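Local coordinates for protein dienelactone hydrolase (Anabaena variabilis, PDB 2O2G) that probably acts as a hydrolase of the dienelactone hydrolase family, built on the alpha/beta-hydrolase fold, at residues G26-F40 / V56-I70. Numbering follows the deposited sequence. Where two conformers were deposited one is given.
Sequences GNLVIPNGATGIVLF and VAEVLQQAGLATLLI. With EDO (1,2-ethanediol), chain D.
F40 lies against L69 on the neighbouring parallel strand, and L69 CD2 sits over one face of the ring, 3.8 Å from its centroid, a CH-pi contact. With CG anti to the carbonyl carbon (chi1 -75°), the ring reaches out to helix 56-63, where L60 CD1 comes from the opposite direction to within 3.6 Å of F40 CZ and V56 CG1 meets the edge. A long flat side chain suits this span; with the ring cut back to an alanine, L69 CD2 and L60 CD1 would probably lose their aromatic partner and a gap open under the helix. On the other sheet face, the forked L68 packs against both flanking strands, CD2 tight on L39 CD1 (3.3 Å) and CD1 3.6 Å from N27 O. A66 shares that face; a methyl suits a site so close to the flanking backbones, its CB 3.5 Å from I37 CG1. Strand 66-70 is hydrogen-bonded on both sides: antiparallel to 26-29, with V29 N to T67 O at 2.9 Å, and parallel to 36-40, with F40 N to L68 O nearly straight (171°). In this beta-alpha-beta unit backbone bonding sets the strand register, while mainly apolar side chains, with one hydrogen bond from Q61 NE2 to T67 OG1 (3.0 Å), join sheet to helix.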
# COMPACT_ATOMS: atom_id res chain seq x y z
N GLY A 26 12.56 -4.95 -5.16
CA GLY A 26 12.01 -4.65 -3.87
C GLY A 26 13.04 -4.31 -2.84
O GLY A 26 14.21 -4.67 -2.97
N ASN A 27 12.57 -3.65 -1.79
CA ASN A 27 13.45 -3.32 -0.68
C ASN A 27 12.69 -3.86 0.56
O ASN A 27 11.58 -3.38 0.92
CB ASN A 27 13.82 -1.81 -0.68
CG ASN A 27 14.70 -1.35 -1.94
OD1 ASN A 27 15.46 -2.12 -2.56
ND2 ASN A 27 14.62 -0.05 -2.24
N LEU A 28 13.27 -4.92 1.15
CA LEU A 28 12.69 -5.61 2.29
C LEU A 28 13.41 -5.30 3.57
O LEU A 28 14.65 -5.41 3.65
CB LEU A 28 12.78 -7.13 2.06
CG LEU A 28 12.22 -8.12 3.09
CD1 LEU A 28 10.69 -8.07 3.26
CD2 LEU A 28 12.66 -9.52 2.65
N VAL A 29 12.65 -4.89 4.57
CA VAL A 29 13.22 -4.66 5.91
C VAL A 29 12.37 -5.45 6.92
O VAL A 29 11.17 -5.31 6.92
CB VAL A 29 13.16 -3.18 6.34
CG1 VAL A 29 13.69 -3.02 7.76
CG2 VAL A 29 13.94 -2.31 5.41
N ILE A 30 13.01 -6.23 7.79
CA ILE A 30 12.26 -7.02 8.79
C ILE A 30 12.85 -6.80 10.16
O ILE A 30 13.87 -7.43 10.49
CB ILE A 30 12.32 -8.54 8.50
CG1 ILE A 30 11.77 -8.87 7.12
CG2 ILE A 30 11.48 -9.32 9.57
CD1 ILE A 30 12.00 -10.29 6.65
N PRO A 31 12.28 -5.88 10.95
CA PRO A 31 12.90 -5.75 12.29
C PRO A 31 12.80 -7.00 13.13
O PRO A 31 11.88 -7.79 12.96
CB PRO A 31 12.08 -4.63 12.95
CG PRO A 31 11.33 -3.92 11.82
CD PRO A 31 11.15 -4.95 10.76
N ASN A 32 13.71 -7.16 14.08
CA ASN A 32 13.70 -8.31 14.98
C ASN A 32 12.36 -8.39 15.70
O ASN A 32 11.82 -7.37 16.13
CB ASN A 32 14.85 -8.20 16.00
CG ASN A 32 16.22 -8.29 15.35
OD1 ASN A 32 16.35 -8.81 14.24
ND2 ASN A 32 17.25 -7.79 16.04
N GLY A 33 11.83 -9.60 15.82
CA GLY A 33 10.55 -9.81 16.48
C GLY A 33 9.31 -9.35 15.72
O GLY A 33 8.22 -9.31 16.30
N ALA A 34 9.45 -9.01 14.44
CA ALA A 34 8.27 -8.55 13.69
C ALA A 34 7.26 -9.67 13.45
O ALA A 34 7.62 -10.83 13.22
CB ALA A 34 8.67 -7.90 12.34
N THR A 35 6.00 -9.29 13.52
CA THR A 35 4.86 -10.17 13.28
C THR A 35 4.03 -9.75 12.04
O THR A 35 3.34 -10.58 11.47
CB THR A 35 3.93 -10.21 14.51
OG1 THR A 35 3.29 -8.94 14.67
CG2 THR A 35 4.73 -10.53 15.76
N GLY A 36 4.10 -8.48 11.64
CA GLY A 36 3.36 -7.99 10.48
C GLY A 36 4.29 -7.43 9.43
O GLY A 36 5.42 -7.02 9.76
N ILE A 37 3.83 -7.46 8.17
CA ILE A 37 4.58 -6.85 7.09
C ILE A 37 3.63 -6.01 6.25
O ILE A 37 2.51 -6.45 5.92
CB ILE A 37 5.36 -7.87 6.23
CG1 ILE A 37 6.33 -7.12 5.30
CG2 ILE A 37 4.42 -8.78 5.47
CD1 ILE A 37 7.39 -8.00 4.69
N VAL A 38 4.09 -4.81 5.93
CA VAL A 38 3.34 -3.88 5.11
C VAL A 38 3.92 -3.80 3.69
O VAL A 38 5.06 -3.37 3.48
CB VAL A 38 3.34 -2.51 5.75
CG1 VAL A 38 2.57 -1.51 4.89
CG2 VAL A 38 2.77 -2.61 7.17
N LEU A 39 3.12 -4.24 2.73
CA LEU A 39 3.48 -4.16 1.34
C LEU A 39 2.94 -2.83 0.79
O LEU A 39 1.74 -2.54 0.91
CB LEU A 39 2.90 -5.34 0.59
CG LEU A 39 3.20 -5.50 -0.91
CD1 LEU A 39 4.65 -5.64 -1.31
CD2 LEU A 39 2.48 -6.71 -1.38
N PHE A 40 3.84 -2.04 0.19
CA PHE A 40 3.49 -0.72 -0.36
C PHE A 40 3.18 -0.70 -1.85
O PHE A 40 3.95 -1.21 -2.61
CB PHE A 40 4.65 0.25 -0.16
CG PHE A 40 4.80 0.74 1.22
CD1 PHE A 40 5.27 -0.10 2.21
CD2 PHE A 40 4.53 2.07 1.53
CE1 PHE A 40 5.43 0.37 3.49
CE2 PHE A 40 4.71 2.53 2.81
CZ PHE A 40 5.14 1.68 3.80
N VAL A 56 7.29 6.90 5.37
CA VAL A 56 6.30 6.12 6.08
C VAL A 56 6.89 4.75 6.51
O VAL A 56 6.68 4.32 7.62
CB VAL A 56 4.99 5.89 5.24
CG1 VAL A 56 4.05 5.02 5.99
CG2 VAL A 56 4.30 7.22 4.92
N ALA A 57 7.65 4.10 5.61
CA ALA A 57 8.20 2.80 5.88
C ALA A 57 9.12 2.84 7.07
O ALA A 57 9.07 1.95 7.90
CB ALA A 57 8.93 2.26 4.66
N GLU A 58 9.94 3.89 7.16
CA GLU A 58 10.87 4.06 8.28
C GLU A 58 10.11 4.25 9.58
O GLU A 58 10.58 3.87 10.64
CB GLU A 58 11.83 5.21 7.97
CG GLU A 58 12.82 4.80 6.87
CD GLU A 58 13.47 5.94 6.04
OE1 GLU A 58 13.03 7.12 6.12
OE2 GLU A 58 14.41 5.62 5.25
N VAL A 59 8.93 4.86 9.51
CA VAL A 59 8.10 5.04 10.72
C VAL A 59 7.51 3.70 11.16
O VAL A 59 7.56 3.35 12.33
CB VAL A 59 6.98 6.10 10.49
CG1 VAL A 59 6.11 6.22 11.72
CG2 VAL A 59 7.59 7.43 10.17
N LEU A 60 7.01 2.90 10.21
CA LEU A 60 6.48 1.57 10.50
C LEU A 60 7.59 0.67 11.07
O LEU A 60 7.40 -0.02 12.08
CB LEU A 60 5.87 0.93 9.24
CG LEU A 60 4.74 1.74 8.56
CD1 LEU A 60 4.27 1.07 7.27
CD2 LEU A 60 3.56 1.93 9.49
N GLN A 61 8.75 0.69 10.43
CA GLN A 61 9.90 -0.11 10.93
C GLN A 61 10.22 0.22 12.39
O GLN A 61 10.52 -0.66 13.18
CB GLN A 61 11.13 0.16 10.07
CG GLN A 61 11.05 -0.37 8.64
CD GLN A 61 12.01 0.32 7.71
OE1 GLN A 61 13.01 0.90 8.14
NE2 GLN A 61 11.72 0.27 6.43
N GLN A 62 10.24 1.51 12.71
CA GLN A 62 10.52 1.99 14.06
C GLN A 62 9.49 1.49 15.08
O GLN A 62 9.80 1.35 16.25
CB GLN A 62 10.57 3.53 14.07
CG GLN A 62 11.91 4.12 13.54
CD GLN A 62 11.89 5.67 13.32
OE1 GLN A 62 10.87 6.35 13.46
NE2 GLN A 62 13.06 6.20 12.95
N ALA A 63 8.26 1.24 14.64
CA ALA A 63 7.25 0.69 15.51
C ALA A 63 7.38 -0.84 15.58
O ALA A 63 6.69 -1.47 16.37
CB ALA A 63 5.86 1.13 15.05
N GLY A 64 8.24 -1.44 14.74
CA GLY A 64 8.48 -2.89 14.75
C GLY A 64 7.79 -3.70 13.66
O GLY A 64 7.69 -4.93 13.78
N LEU A 65 7.30 -3.02 12.62
CA LEU A 65 6.68 -3.65 11.47
C LEU A 65 7.67 -3.83 10.35
O LEU A 65 8.48 -2.92 10.07
CB LEU A 65 5.57 -2.77 10.91
CG LEU A 65 4.26 -2.76 11.72
CD1 LEU A 65 3.44 -1.51 11.42
CD2 LEU A 65 3.46 -4.06 11.48
N ALA A 66 7.59 -5.00 9.70
CA ALA A 66 8.37 -5.27 8.51
C ALA A 66 7.76 -4.49 7.39
O ALA A 66 6.57 -4.15 7.44
CB ALA A 66 8.33 -6.76 8.16
N THR A 67 8.57 -4.20 6.36
CA THR A 67 8.08 -3.49 5.16
C THR A 67 8.68 -4.04 3.85
O THR A 67 9.83 -4.49 3.83
CB THR A 67 8.38 -1.97 5.22
OG1 THR A 67 9.80 -1.73 5.23
CG2 THR A 67 7.74 -1.34 6.46
N LEU A 68 7.88 -4.02 2.79
CA LEU A 68 8.33 -4.34 1.42
C LEU A 68 7.87 -3.21 0.50
O LEU A 68 6.69 -3.02 0.27
CB LEU A 68 7.79 -5.66 0.92
CG LEU A 68 8.17 -6.02 -0.53
CD1 LEU A 68 9.70 -6.04 -0.70
CD2 LEU A 68 7.51 -7.34 -0.92
N LEU A 69 8.84 -2.40 0.07
CA LEU A 69 8.64 -1.33 -0.88
C LEU A 69 9.02 -1.97 -2.20
O LEU A 69 10.14 -2.42 -2.36
CB LEU A 69 9.56 -0.18 -0.54
CG LEU A 69 9.13 0.58 0.73
CD1 LEU A 69 10.32 1.24 1.37
CD2 LEU A 69 8.07 1.58 0.39
N ILE A 70 8.07 -2.01 -3.12
CA ILE A 70 8.24 -2.67 -4.41
C ILE A 70 7.94 -1.81 -5.64
O ILE A 70 7.15 -0.88 -5.58
CB ILE A 70 7.34 -3.93 -4.38
CG1 ILE A 70 7.83 -4.98 -5.36
CG2 ILE A 70 5.84 -3.59 -4.54
CD1 ILE A 70 7.29 -6.30 -5.04
C1 EDO D . 16.86 -4.38 -6.50
O1 EDO D . 15.90 -4.96 -5.58
C2 EDO D . 17.91 -5.36 -7.01
O2 EDO D . 17.40 -6.70 -7.10
O HOH W 1 11.22 -1.68 3.19
O HOH W 2 9.48 -6.09 15.92
O HOH W 3 5.41 -6.25 13.61
O HOH W 4 6.46 0.60 -3.21